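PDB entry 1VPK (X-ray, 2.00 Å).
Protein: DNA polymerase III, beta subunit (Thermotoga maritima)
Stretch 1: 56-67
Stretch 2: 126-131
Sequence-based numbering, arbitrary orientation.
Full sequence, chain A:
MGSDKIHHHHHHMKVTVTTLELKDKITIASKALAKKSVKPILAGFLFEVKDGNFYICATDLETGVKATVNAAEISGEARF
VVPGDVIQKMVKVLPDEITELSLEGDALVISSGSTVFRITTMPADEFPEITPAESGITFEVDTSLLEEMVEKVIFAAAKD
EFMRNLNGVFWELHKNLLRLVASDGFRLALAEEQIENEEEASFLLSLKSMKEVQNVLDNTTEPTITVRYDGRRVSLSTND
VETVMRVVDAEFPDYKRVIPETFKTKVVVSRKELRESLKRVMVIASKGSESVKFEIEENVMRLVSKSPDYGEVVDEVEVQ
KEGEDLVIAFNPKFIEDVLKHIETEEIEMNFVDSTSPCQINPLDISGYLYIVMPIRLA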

# COMPACT_ATOMS: atom_id res chain seq x y z
N ILE A 56 -19.88 -3.32 -24.73
CA ILE A 56 -18.47 -3.51 -24.36
C ILE A 56 -18.32 -4.97 -23.86
O ILE A 56 -19.10 -5.40 -22.98
CB ILE A 56 -18.09 -2.56 -23.26
CG1 ILE A 56 -18.08 -1.11 -23.81
CG2 ILE A 56 -16.74 -2.93 -22.65
CD1 ILE A 56 -18.01 -0.02 -22.72
N CYS A 57 -17.36 -5.70 -24.44
CA CYS A 57 -17.10 -7.11 -24.06
C CYS A 57 -15.65 -7.36 -23.63
O CYS A 57 -14.72 -6.64 -24.04
CB CYS A 57 -17.44 -8.05 -25.19
SG CYS A 57 -19.13 -7.87 -25.84
N ALA A 58 -15.47 -8.40 -22.84
CA ALA A 58 -14.12 -8.88 -22.51
C ALA A 58 -14.22 -10.39 -22.32
O ALA A 58 -15.25 -10.90 -21.84
CB ALA A 58 -13.66 -8.26 -21.27
N THR A 59 -13.17 -11.10 -22.72
CA THR A 59 -13.09 -12.51 -22.44
C THR A 59 -11.63 -12.95 -22.39
O THR A 59 -10.77 -12.37 -23.06
CB THR A 59 -13.83 -13.33 -23.50
OG1 THR A 59 -13.91 -14.70 -23.08
CG2 THR A 59 -13.12 -13.30 -24.89
N ASP A 60 -11.41 -14.01 -21.65
CA ASP A 60 -10.19 -14.81 -21.74
C ASP A 60 -10.46 -16.21 -22.22
O ASP A 60 -9.65 -17.08 -22.04
CB ASP A 60 -9.53 -14.87 -20.37
CG ASP A 60 -10.38 -15.57 -19.33
OD1 ASP A 60 -11.39 -16.22 -19.66
OD2 ASP A 60 -10.01 -15.46 -18.14
N LEU A 61 -11.60 -16.44 -22.85
CA LEU A 61 -12.01 -17.76 -23.35
C LEU A 61 -12.55 -18.73 -22.29
O LEU A 61 -13.13 -19.77 -22.63
CB LEU A 61 -10.90 -18.45 -24.18
CG LEU A 61 -10.27 -17.67 -25.37
CD1 LEU A 61 -9.43 -18.59 -26.16
CD2 LEU A 61 -11.34 -17.06 -26.25
N GLU A 62 -12.38 -18.41 -21.01
CA GLU A 62 -13.04 -19.19 -19.95
C GLU A 62 -14.19 -18.37 -19.34
O GLU A 62 -15.25 -18.93 -19.10
CB GLU A 62 -12.03 -19.59 -18.86
CG GLU A 62 -12.70 -20.05 -17.54
CD GLU A 62 -11.69 -20.45 -16.47
OE1 GLU A 62 -11.01 -19.52 -15.92
OE2 GLU A 62 -11.59 -21.68 -16.21
N THR A 63 -13.97 -17.07 -19.10
CA THR A 63 -15.02 -16.13 -18.68
C THR A 63 -15.26 -15.10 -19.83
O THR A 63 -14.30 -14.63 -20.45
CB THR A 63 -14.59 -15.35 -17.38
OG1 THR A 63 -14.17 -16.25 -16.35
CG2 THR A 63 -15.75 -14.42 -16.86
N GLY A 64 -16.51 -14.80 -20.13
CA GLY A 64 -16.89 -13.77 -21.10
C GLY A 64 -17.94 -12.86 -20.51
O GLY A 64 -18.85 -13.31 -19.76
N VAL A 65 -17.81 -11.57 -20.79
CA VAL A 65 -18.75 -10.58 -20.29
C VAL A 65 -19.21 -9.75 -21.46
O VAL A 65 -18.37 -9.29 -22.24
CB VAL A 65 -18.09 -9.61 -19.34
CG1 VAL A 65 -19.12 -8.51 -18.89
CG2 VAL A 65 -17.54 -10.32 -18.15
N LYS A 66 -20.52 -9.58 -21.58
CA LYS A 66 -21.12 -8.72 -22.60
C LYS A 66 -21.98 -7.71 -21.82
O LYS A 66 -23.00 -8.07 -21.22
CB LYS A 66 -21.98 -9.55 -23.55
CG LYS A 66 -22.53 -8.76 -24.75
CD LYS A 66 -23.41 -9.60 -25.67
CE LYS A 66 -23.72 -8.84 -26.93
NZ LYS A 66 -24.53 -9.61 -27.95
N ALA A 67 -21.51 -6.46 -21.80
CA ALA A 67 -22.15 -5.37 -21.10
C ALA A 67 -22.84 -4.45 -22.11
O ALA A 67 -22.22 -3.92 -23.07
CB ALA A 67 -21.09 -4.61 -20.33
N GLU A 126 -10.90 -11.51 -34.68
CA GLU A 126 -10.63 -12.73 -33.90
C GLU A 126 -11.15 -12.67 -32.49
O GLU A 126 -10.91 -13.59 -31.69
CB GLU A 126 -9.14 -13.04 -33.92
CG GLU A 126 -8.69 -13.62 -35.24
CD GLU A 126 -7.19 -13.58 -35.47
OE1 GLU A 126 -6.41 -13.17 -34.58
OE2 GLU A 126 -6.79 -13.95 -36.58
N PHE A 127 -11.90 -11.61 -32.16
CA PHE A 127 -12.57 -11.54 -30.90
C PHE A 127 -13.91 -12.30 -31.00
O PHE A 127 -14.77 -11.96 -31.80
CB PHE A 127 -12.82 -10.09 -30.47
CG PHE A 127 -13.16 -9.96 -29.06
CD1 PHE A 127 -14.44 -10.28 -28.60
CD2 PHE A 127 -12.22 -9.51 -28.15
CE1 PHE A 127 -14.76 -10.16 -27.27
CE2 PHE A 127 -12.55 -9.39 -26.84
CZ PHE A 127 -13.82 -9.72 -26.40
N PRO A 128 -14.08 -13.32 -30.20
CA PRO A 128 -15.24 -14.19 -30.35
C PRO A 128 -16.59 -13.63 -29.85
O PRO A 128 -16.64 -12.73 -29.01
CB PRO A 128 -14.85 -15.36 -29.49
CG PRO A 128 -14.08 -14.73 -28.38
CD PRO A 128 -13.23 -13.73 -29.06
N GLU A 129 -17.68 -14.19 -30.36
CA GLU A 129 -19.03 -13.90 -29.83
C GLU A 129 -19.16 -14.49 -28.42
O GLU A 129 -18.78 -15.64 -28.19
CB GLU A 129 -20.13 -14.51 -30.73
CG GLU A 129 -20.39 -13.72 -32.01
CD GLU A 129 -20.95 -12.32 -31.73
OE1 GLU A 129 -21.42 -12.07 -30.59
OE2 GLU A 129 -20.91 -11.46 -32.65
N ILE A 130 -19.71 -13.71 -27.49
CA ILE A 130 -19.93 -14.19 -26.13
C ILE A 130 -21.41 -14.55 -26.01
O ILE A 130 -22.29 -13.70 -26.18
CB ILE A 130 -19.53 -13.14 -25.12
CG1 ILE A 130 -18.01 -12.85 -25.27
CG2 ILE A 130 -19.91 -13.60 -23.69
CD1 ILE A 130 -17.58 -11.74 -24.41
N THR A 131 -21.69 -15.82 -25.75
CA THR A 131 -23.08 -16.26 -25.66
C THR A 131 -23.40 -16.94 -24.32
O THR A 131 -22.52 -17.55 -23.69
CB THR A 131 -23.50 -17.20 -26.79
OG1 THR A 131 -22.87 -18.48 -26.60
CG2 THR A 131 -23.12 -16.62 -28.17

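No hydrogen bond crosses between these two stretches; about 370 Å² of surface, both sides summed, is buried by packing alone. The receiving surface is a two-stranded hairpin, 56-59 and 63-67, whose strands are joined by backbone hydrogen bonds such as Val 65 N to Ala 58 O; the irregular segment 126-131 lies against it.

Glu 126 is exposed and stays out of reach. Phe 127 starts sideways, but its t rotamer (chi1 -164°) brings the ring to the first strand. Phe 127 CE1 lies 4.0 Å from Cys 57 CB, Phe 127 CZ 3.9 Å from Thr 59 CG2, and Ala 58 CA meets the ring edge, 4.0 Å from CZ. The reach of the ring suits this place: its outer atoms touch three successive residues, Cys 57, Ala 58 and Thr 59.

Pro 128 points toward the hairpin and continues the apolar surface: Pro 128 CG is 3.9 Å from Thr 59 CG2 and 4.2 Å from Leu 61 CD2. Thr 59 serves two purposes here. Its methyl packs against stretch 2, while Thr 59 OG1 donates to Thr 63 O (2.7 Å) and accepts from Leu 61 N (2.9 Å), so the buried hydroxyl is satisfied within the turn.

Glu 129 is exposed; its CA-to-CB bond points away, although the end of the side chain bends nearer, without making a contact. Ile 130 then turns toward the hairpin and is the centre of the contact, with 109 Å² covered. In the m,t rotamer, Ile 130 CD1 reaches 3.8 Å from Cys 57 CB, 3.6 Å from Ala 58 O and 3.4 Å from Val 65 O. Those two carbonyls already accept hairpin hydrogen bonds, from Val 65 N and Ala 58 N respectively. Gly 64 makes room for the other branch: an ideal CB there would sit 2.9 Å from Ile 130 CG2, a clash. Beside it, the extended Lys 66 passes its CD 4.3 Å from Ile 130 O. Thr 131 points away, ending the contact.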